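Lin0012 protein (Listeria innocua, PDB 3K17) probably phosphorylates phosphomevalonate with ATP, as a GHMP-family kinase of the mevalonate route to isopentenyl diphosphate. Local coordinates at residues T29-L41 against K345-T357. Residues are numbered along the deposited sequence; the frame is centred on the assembly and turned at random.
Sequences TAILTAVNRYITL and KHLPFHTGRVQIT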
ATOM      1  N   THR A  29      31.190  31.578   3.288  1.00 22.27           N
ATOM      2  CA  THR A  29      31.281  32.121   1.944  1.00 23.25           C
ATOM      3  C   THR A  29      32.018  31.290   0.899  1.00 23.10           C
ATOM      4  O   THR A  29      33.008  30.613   1.193  1.00 24.31           O
ATOM      5  CB  THR A  29      31.933  33.528   1.989  1.00 21.96           C
ATOM      6  OG1 THR A  29      31.239  34.342   2.942  1.00 22.81           O
ATOM      7  CG2 THR A  29      31.860  34.198   0.632  1.00 21.54           C
ATOM      8  N   ALA A  30      31.524  31.364  -0.333  1.00 20.74           N
ATOM      9  CA  ALA A  30      32.144  30.669  -1.452  1.00 19.93           C
ATOM     10  C   ALA A  30      32.227  31.619  -2.634  1.00 17.81           C
ATOM     11  O   ALA A  30      31.474  32.593  -2.717  1.00 19.70           O
ATOM     12  CB  ALA A  30      31.334  29.426  -1.842  1.00 19.25           C
ATOM     13  N   ILE A  31      33.155  31.331  -3.540  1.00 17.44           N
ATOM     14  CA  ILE A  31      33.334  32.120  -4.745  1.00 17.07           C
ATOM     15  C   ILE A  31      32.785  31.259  -5.889  1.00 17.39           C
ATOM     16  O   ILE A  31      33.022  30.058  -5.919  1.00 14.69           O
ATOM     17  CB  ILE A  31      34.823  32.386  -5.034  1.00 19.39           C
ATOM     18  CG1 ILE A  31      35.464  33.154  -3.870  1.00 22.06           C
ATOM     19  CG2 ILE A  31      34.962  33.154  -6.356  1.00 17.38           C
ATOM     20  CD1 ILE A  31      34.847  34.518  -3.622  1.00 24.32           C
ATOM     21  N   LEU A  32      32.042  31.865  -6.809  1.00 16.05           N
ATOM     22  CA  LEU A  32      31.516  31.116  -7.948  1.00 17.14           C
ATOM     23  C   LEU A  32      31.514  31.972  -9.187  1.00 16.92           C
ATOM     24  O   LEU A  32      31.482  33.201  -9.109  1.00 17.31           O
ATOM     25  CB  LEU A  32      30.069  30.655  -7.721  1.00 15.03           C
ATOM     26  CG  LEU A  32      29.683  29.718  -6.577  1.00 13.41           C
ATOM     27  CD1 LEU A  32      28.995  30.522  -5.481  1.00 11.18           C
ATOM     28  CD2 LEU A  32      28.724  28.636  -7.120  1.00 15.51           C
ATOM     29  N   THR A  33      31.562  31.316 -10.337  1.00 15.45           N
ATOM     30  CA  THR A  33      31.478  32.025 -11.590  1.00 14.71           C
ATOM     31  C   THR A  33      30.430  31.319 -12.435  1.00 16.81           C
ATOM     32  O   THR A  33      30.299  30.091 -12.382  1.00 17.45           O
ATOM     33  CB  THR A  33      32.812  32.042 -12.375  1.00 14.08           C
ATOM     34  OG1 THR A  33      32.608  32.740 -13.612  1.00 15.09           O
ATOM     35  CG2 THR A  33      33.279  30.627 -12.703  1.00 15.56           C
ATOM     36  N   ALA A  34      29.662  32.097 -13.185  1.00 17.08           N
ATOM     37  CA  ALA A  34      28.669  31.528 -14.080  1.00 17.86           C
ATOM     38  C   ALA A  34      29.470  31.187 -15.337  1.00 16.62           C
ATOM     39  O   ALA A  34      30.541  31.764 -15.563  1.00 16.66           O
ATOM     40  CB  ALA A  34      27.585  32.552 -14.384  1.00 15.13           C
ATOM     41  N   VAL A  35      28.978  30.255 -16.149  1.00 16.65           N
ATOM     42  CA  VAL A  35      29.703  29.871 -17.357  1.00 16.20           C
ATOM     43  C   VAL A  35      28.904  30.151 -18.624  1.00 16.72           C
ATOM     44  O   VAL A  35      27.682  30.304 -18.589  1.00 13.92           O
ATOM     45  CB  VAL A  35      30.101  28.362 -17.331  1.00 18.70           C
ATOM     46  CG1 VAL A  35      30.817  28.028 -16.025  1.00 17.31           C
ATOM     47  CG2 VAL A  35      28.869  27.496 -17.477  1.00 20.15           C
ATOM     48  N   ASN A  36      29.618  30.207 -19.743  1.00 15.44           N
ATOM     49  CA  ASN A  36      29.031  30.473 -21.045  1.00 16.31           C
ATOM     50  C   ASN A  36      28.286  29.275 -21.664  1.00 18.45           C
ATOM     51  O   ASN A  36      28.391  29.019 -22.865  1.00 16.80           O
ATOM     52  CB  ASN A  36      30.134  30.957 -21.993  1.00 16.56           C
ATOM     53  CG  ASN A  36      31.285  29.973 -22.097  1.00 17.63           C
ATOM     54  OD1 ASN A  36      31.795  29.481 -21.089  1.00 18.31           O
ATOM     55  ND2 ASN A  36      31.704  29.684 -23.320  1.00 23.18           N
ATOM     56  N   ARG A  37      27.534  28.549 -20.838  1.00 17.04           N
ATOM     57  CA  ARG A  37      26.740  27.397 -21.288  1.00 17.47           C
ATOM     58  C   ARG A  37      25.411  27.608 -20.584  1.00 17.36           C
ATOM     59  O   ARG A  37      25.364  27.822 -19.371  1.00 17.80           O
ATOM     60  CB  ARG A  37      27.428  26.089 -20.895  1.00 16.57           C
ATOM     61  CG  ARG A  37      28.738  25.919 -21.671  1.00 18.36           C
ATOM     62  CD  ARG A  37      29.660  24.832 -21.143  1.00 17.88           C
ATOM     63  NE  ARG A  37      30.982  25.007 -21.740  1.00 20.86           N
ATOM     64  CZ  ARG A  37      31.292  24.711 -22.999  1.00 20.01           C
ATOM     65  NH1 ARG A  37      30.378  24.194 -23.812  1.00 21.09           N
ATOM     66  NH2 ARG A  37      32.501  24.995 -23.465  1.00 19.00           N
ATOM     67  N   TYR A  38      24.333  27.548 -21.354  1.00 15.98           N
ATOM     68  CA  TYR A  38      23.026  27.880 -20.827  1.00 15.85           C
ATOM     69  C   TYR A  38      21.871  26.898 -20.892  1.00 16.50           C
ATOM     70  O   TYR A  38      21.844  25.944 -21.673  1.00 14.04           O
ATOM     71  CB  TYR A  38      22.544  29.161 -21.524  1.00 16.85           C
ATOM     72  CG  TYR A  38      23.508  30.323 -21.429  1.00 17.93           C
ATOM     73  CD1 TYR A  38      23.329  31.317 -20.468  1.00 17.03           C
ATOM     74  CD2 TYR A  38      24.636  30.392 -22.255  1.00 18.06           C
ATOM     75  CE1 TYR A  38      24.234  32.342 -20.319  1.00 16.63           C
ATOM     76  CE2 TYR A  38      25.567  31.427 -22.113  1.00 19.91           C
ATOM     77  CZ  TYR A  38      25.351  32.397 -21.137  1.00 18.84           C
ATOM     78  OH  TYR A  38      26.241  33.426 -20.959  1.00 18.25           O
ATOM     79  N   ILE A  39      20.905  27.191 -20.036  1.00 15.63           N
ATOM     80  CA  ILE A  39      19.645  26.497 -20.021  1.00 18.06           C
ATOM     81  C   ILE A  39      18.822  27.609 -20.672  1.00 18.44           C
ATOM     82  O   ILE A  39      18.996  28.790 -20.332  1.00 19.08           O
ATOM     83  CB  ILE A  39      19.156  26.217 -18.582  1.00 19.99           C
ATOM     84  CG1 ILE A  39      19.649  24.824 -18.155  1.00 20.97           C
ATOM     85  CG2 ILE A  39      17.631  26.332 -18.515  1.00 16.10           C
ATOM     86  CD1 ILE A  39      19.259  24.412 -16.768  1.00 28.76           C
ATOM     87  N   THR A  40      17.977  27.256 -21.634  1.00 18.15           N
ATOM     88  CA  THR A  40      17.152  28.251 -22.314  1.00 18.19           C
ATOM     89  C   THR A  40      15.680  27.939 -22.104  1.00 18.26           C
ATOM     90  O   THR A  40      15.221  26.843 -22.417  1.00 19.89           O
ATOM     91  CB  THR A  40      17.435  28.268 -23.833  1.00 18.70           C
ATOM     92  OG1 THR A  40      18.813  28.578 -24.054  1.00 21.32           O
ATOM     93  CG2 THR A  40      16.574  29.313 -24.533  1.00 20.78           C
ATOM     94  N   LEU A  41      14.942  28.898 -21.558  1.00 17.68           N
ATOM     95  CA  LEU A  41      13.514  28.710 -21.332  1.00 17.79           C
ATOM     96  C   LEU A  41      12.748  29.686 -22.233  1.00 19.79           C
ATOM     97  O   LEU A  41      12.904  30.904 -22.117  1.00 17.64           O
ATOM     98  CB  LEU A  41      13.173  28.957 -19.852  1.00 14.36           C
ATOM     99  CG  LEU A  41      11.771  28.515 -19.418  1.00 17.82           C
ATOM    100  CD1 LEU A  41      11.705  28.390 -17.911  1.00 14.06           C
ATOM    101  CD2 LEU A  41      10.722  29.508 -19.929  1.00 17.98           C
ATOM    102  N   LYS A 345      37.914  16.592 -21.023  1.00 19.42           N
ATOM    103  CA  LYS A 345      37.365  17.419 -22.090  1.00 20.90           C
ATOM    104  C   LYS A 345      37.426  18.891 -21.711  1.00 20.68           C
ATOM    105  O   LYS A 345      36.873  19.304 -20.692  1.00 19.48           O
ATOM    106  CB  LYS A 345      35.907  17.054 -22.410  1.00 22.77           C
ATOM    107  CG  LYS A 345      35.317  17.927 -23.508  1.00 23.40           C
ATOM    108  CD  LYS A 345      33.886  17.550 -23.892  1.00 30.42           C
ATOM    109  CE  LYS A 345      33.831  16.196 -24.584  1.00 32.39           C
ATOM    110  NZ  LYS A 345      34.860  16.120 -25.669  1.00 37.08           N
ATOM    111  N   HIS A 346      38.104  19.674 -22.540  1.00 20.05           N
ATOM    112  CA  HIS A 346      38.229  21.106 -22.313  1.00 21.69           C
ATOM    113  C   HIS A 346      36.890  21.770 -22.626  1.00 20.82           C
ATOM    114  O   HIS A 346      36.266  21.458 -23.633  1.00 20.26           O
ATOM    115  CB  HIS A 346      39.321  21.675 -23.234  1.00 22.93           C
ATOM    116  CG  HIS A 346      39.466  23.166 -23.177  1.00 23.94           C
ATOM    117  ND1 HIS A 346      39.550  23.864 -21.991  1.00 24.80           N
ATOM    118  CD2 HIS A 346      39.623  24.081 -24.163  1.00 24.34           C
ATOM    119  CE1 HIS A 346      39.758  25.143 -22.250  1.00 23.51           C
ATOM    120  NE2 HIS A 346      39.807  25.301 -23.561  1.00 24.61           N
ATOM    121  N   LEU A 347      36.437  22.665 -21.753  1.00 19.13           N
ATOM    122  CA  LEU A 347      35.194  23.384 -22.011  1.00 19.41           C
ATOM    123  C   LEU A 347      35.532  24.876 -22.146  1.00 20.27           C
ATOM    124  O   LEU A 347      35.621  25.598 -21.142  1.00 19.00           O
ATOM    125  CB  LEU A 347      34.184  23.165 -20.867  1.00 20.14           C
ATOM    126  CG  LEU A 347      33.745  21.720 -20.573  1.00 22.96           C
ATOM    127  CD1 LEU A 347      32.641  21.708 -19.510  1.00 21.27           C
ATOM    128  CD2 LEU A 347      33.235  21.066 -21.848  1.00 22.34           C
ATOM    129  N   PRO A 348      35.766  25.349 -23.388  1.00 19.61           N
ATOM    130  CA  PRO A 348      36.093  26.760 -23.643  1.00 20.21           C
ATOM    131  C   PRO A 348      35.230  27.662 -22.760  1.00 21.63           C
ATOM    132  O   PRO A 348      34.005  27.562 -22.755  1.00 20.36           O
ATOM    133  CB  PRO A 348      35.795  26.907 -25.130  1.00 21.19           C
ATOM    134  CG  PRO A 348      36.279  25.557 -25.669  1.00 17.95           C
ATOM    135  CD  PRO A 348      35.741  24.571 -24.645  1.00 19.32           C
ATOM    136  N   PHE A 349      35.882  28.554 -22.023  1.00 21.54           N
ATOM    137  CA  PHE A 349      35.187  29.407 -21.075  1.00 20.26           C
ATOM    138  C   PHE A 349      35.291  30.921 -21.219  1.00 21.31           C
ATOM    139  O   PHE A 349      36.298  31.461 -21.649  1.00 21.24           O
ATOM    140  CB  PHE A 349      35.662  29.036 -19.659  1.00 18.77           C
ATOM    141  CG  PHE A 349      35.233  30.012 -18.578  1.00 20.48           C
ATOM    142  CD1 PHE A 349      34.100  29.764 -17.805  1.00 19.02           C
ATOM    143  CD2 PHE A 349      35.959  31.179 -18.341  1.00 20.82           C
ATOM    144  CE1 PHE A 349      33.696  30.662 -16.817  1.00 19.15           C
ATOM    145  CE2 PHE A 349      35.562  32.089 -17.349  1.00 19.69           C
ATOM    146  CZ  PHE A 349      34.430  31.829 -16.588  1.00 20.36           C
ATOM    147  N   HIS A 350      34.198  31.577 -20.853  1.00 23.25           N
ATOM    148  CA  HIS A 350      34.109  33.024 -20.744  1.00 25.71           C
ATOM    149  C   HIS A 350      32.899  33.220 -19.834  1.00 25.08           C
ATOM    150  O   HIS A 350      31.934  32.450 -19.880  1.00 23.36           O
ATOM    151  CB  HIS A 350      34.049  33.797 -22.097  1.00 27.78           C
ATOM    152  CG  HIS A 350      32.907  33.454 -22.999  1.00 29.91           C
ATOM    153  ND1 HIS A 350      33.008  32.505 -23.995  1.00 33.21           N
ATOM    154  CD2 HIS A 350      31.677  34.006 -23.131  1.00 31.93           C
ATOM    155  CE1 HIS A 350      31.890  32.490 -24.702  1.00 30.39           C
ATOM    156  NE2 HIS A 350      31.067  33.391 -24.199  1.00 29.76           N
ATOM    157  N   THR A 351      32.997  34.197 -18.943  1.00 23.72           N
ATOM    158  CA  THR A 351      31.954  34.458 -17.958  1.00 22.85           C
ATOM    159  C   THR A 351      30.525  34.451 -18.475  1.00 21.59           C
ATOM    160  O   THR A 351      30.199  35.150 -19.427  1.00 20.21           O
ATOM    161  CB  THR A 351      32.222  35.793 -17.241  1.00 25.03           C
ATOM    162  OG1 THR A 351      33.600  35.846 -16.846  1.00 24.05           O
ATOM    163  CG2 THR A 351      31.355  35.903 -15.992  1.00 23.78           C
ATOM    164  N   GLY A 352      29.666  33.654 -17.837  1.00 21.63           N
ATOM    165  CA  GLY A 352      28.273  33.592 -18.257  1.00 19.77           C
ATOM    166  C   GLY A 352      27.450  34.773 -17.756  1.00 19.73           C
ATOM    167  O   GLY A 352      27.730  35.326 -16.695  1.00 20.67           O
ATOM    168  N   ARG A 353      26.439  35.163 -18.524  1.00 20.68           N
ATOM    169  CA  ARG A 353      25.562  36.269 -18.148  1.00 22.16           C
ATOM    170  C   ARG A 353      24.122  35.933 -18.504  1.00 19.46           C
ATOM    171  O   ARG A 353      23.854  35.366 -19.562  1.00 19.77           O
ATOM    172  CB  ARG A 353      25.940  37.553 -18.898  1.00 26.65           C
ATOM    173  CG  ARG A 353      27.412  37.918 -18.880  1.00 31.23           C
ATOM    174  CD  ARG A 353      27.884  38.381 -17.515  1.00 34.54           C
ATOM    175  NE  ARG A 353      29.185  39.036 -17.620  1.00 39.37           N
ATOM    176  CZ  ARG A 353      29.875  39.502 -16.585  1.00 42.24           C
ATOM    177  NH1 ARG A 353      29.386  39.383 -15.358  1.00 43.24           N
ATOM    178  NH2 ARG A 353      31.047  40.094 -16.779  1.00 43.19           N
ATOM    179  N   VAL A 354      23.197  36.295 -17.622  1.00 19.41           N
ATOM    180  CA  VAL A 354      21.782  36.065 -17.861  1.00 21.04           C
ATOM    181  C   VAL A 354      21.339  36.933 -19.038  1.00 23.76           C
ATOM    182  O   VAL A 354      21.666  38.116 -19.109  1.00 24.56           O
ATOM    183  CB  VAL A 354      20.939  36.423 -16.619  1.00 20.69           C
ATOM    184  CG1 VAL A 354      19.448  36.302 -16.940  1.00 19.34           C
ATOM    185  CG2 VAL A 354      21.310  35.499 -15.457  1.00 19.13           C
ATOM    186  N   GLN A 355      20.612  36.331 -19.969  1.00 24.43           N
ATOM    187  CA  GLN A 355      20.121  37.042 -21.143  1.00 27.12           C
ATOM    188  C   GLN A 355      18.614  36.832 -21.251  1.00 29.10           C
ATOM    189  O   GLN A 355      18.147  35.714 -21.490  1.00 28.09           O
ATOM    190  CB  GLN A 355      20.819  36.517 -22.403  1.00 26.51           C
ATOM    191  CG  GLN A 355      22.329  36.706 -22.389  1.00 29.09           C
ATOM    192  CD  GLN A 355      23.053  35.744 -23.309  1.00 32.24           C
ATOM    193  OE1 GLN A 355      23.890  34.959 -22.861  1.00 35.12           O
ATOM    194  NE2 GLN A 355      22.738  35.797 -24.600  1.00 33.13           N
ATOM    195  N   ILE A 356      17.861  37.912 -21.063  1.00 31.37           N
ATOM    196  CA  ILE A 356      16.404  37.873 -21.136  1.00 33.86           C
ATOM    197  C   ILE A 356      15.923  38.789 -22.249  1.00 37.46           C
ATOM    198  O   ILE A 356      16.042  40.006 -22.153  1.00 37.38           O
ATOM    199  CB  ILE A 356      15.770  38.341 -19.813  1.00 32.87           C
ATOM    200  CG1 ILE A 356      16.169  37.389 -18.685  1.00 30.01           C
ATOM    201  CG2 ILE A 356      14.253  38.411 -19.950  1.00 31.15           C
ATOM    202  CD1 ILE A 356      15.619  37.780 -17.340  1.00 29.74           C
ATOM    203  N   THR A 357      15.374  38.206 -23.306  1.00 41.12           N
ATOM    204  CA  THR A 357      14.895  39.007 -24.419  1.00 45.75           C
ATOM    205  C   THR A 357      13.441  38.707 -24.753  1.00 49.16           C
ATOM    206  O   THR A 357      13.060  37.549 -24.924  1.00 48.51           O
ATOM    207  CB  THR A 357      15.768  38.782 -25.666  1.00 46.50           C
ATOM    208  OG1 THR A 357      15.670  37.417 -26.088  1.00 46.88           O
ATOM    209  CG2 THR A 357      17.223  39.102 -25.353  1.00 45.56           C
TER
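Asn-36 meets residues 348-350 at the corner between strands 29-35 and 37-45 of a GHMP kinase fold, where the chain returns from the four-stranded antiparallel sheet, through strand 345-346, to strand 355-357 beside strand 7-18. From its root outward, the Asn-36 side chain is engaged at CB, OD1 and ND2. CB lies over the face of the His-350 ring, 3.5 Å from the ring centroid, in a CH-pi contact. With chi1 at 56°, CG stands between the backbone N and the carbonyl carbon, which brings the amide back against the passing main chain. There OD1 accepts from His-350 N at 3.2 Å, the donor standing above the carbonyl plane, while ND2 gives a hydrogen to Pro-348 O, which lies in the amide plane, 3.2 Å away. Asparagine suits the spot because one short side chain offers both an acceptor and a donor to an irregular backbone. Pro-348 O also takes a weak bond from Arg-37 NH2, and Leu-347 CD2 covers one face of that guanidinium.

On the strand 29-35 side, Phe-349 turns its ring edge to Thr-33 OG1 and Val-35 CG1, CG1 being 4.0 Å from CE1; Phe-215 meets the same ring edge-to-face. Ala-34 O is gripped from opposite faces of its plane, by Thr-33 OG1 and by Gly-352 N at 3.1 Å. Gly-352 CA comes 3.4 Å from Val-35 O in a CA-H...O contact, and glycine suits this close passage of two backbones. Beyond the corner, Tyr-38 OH accepts a nearly straight bond (167°) from Arg-353 N at 3.0 Å.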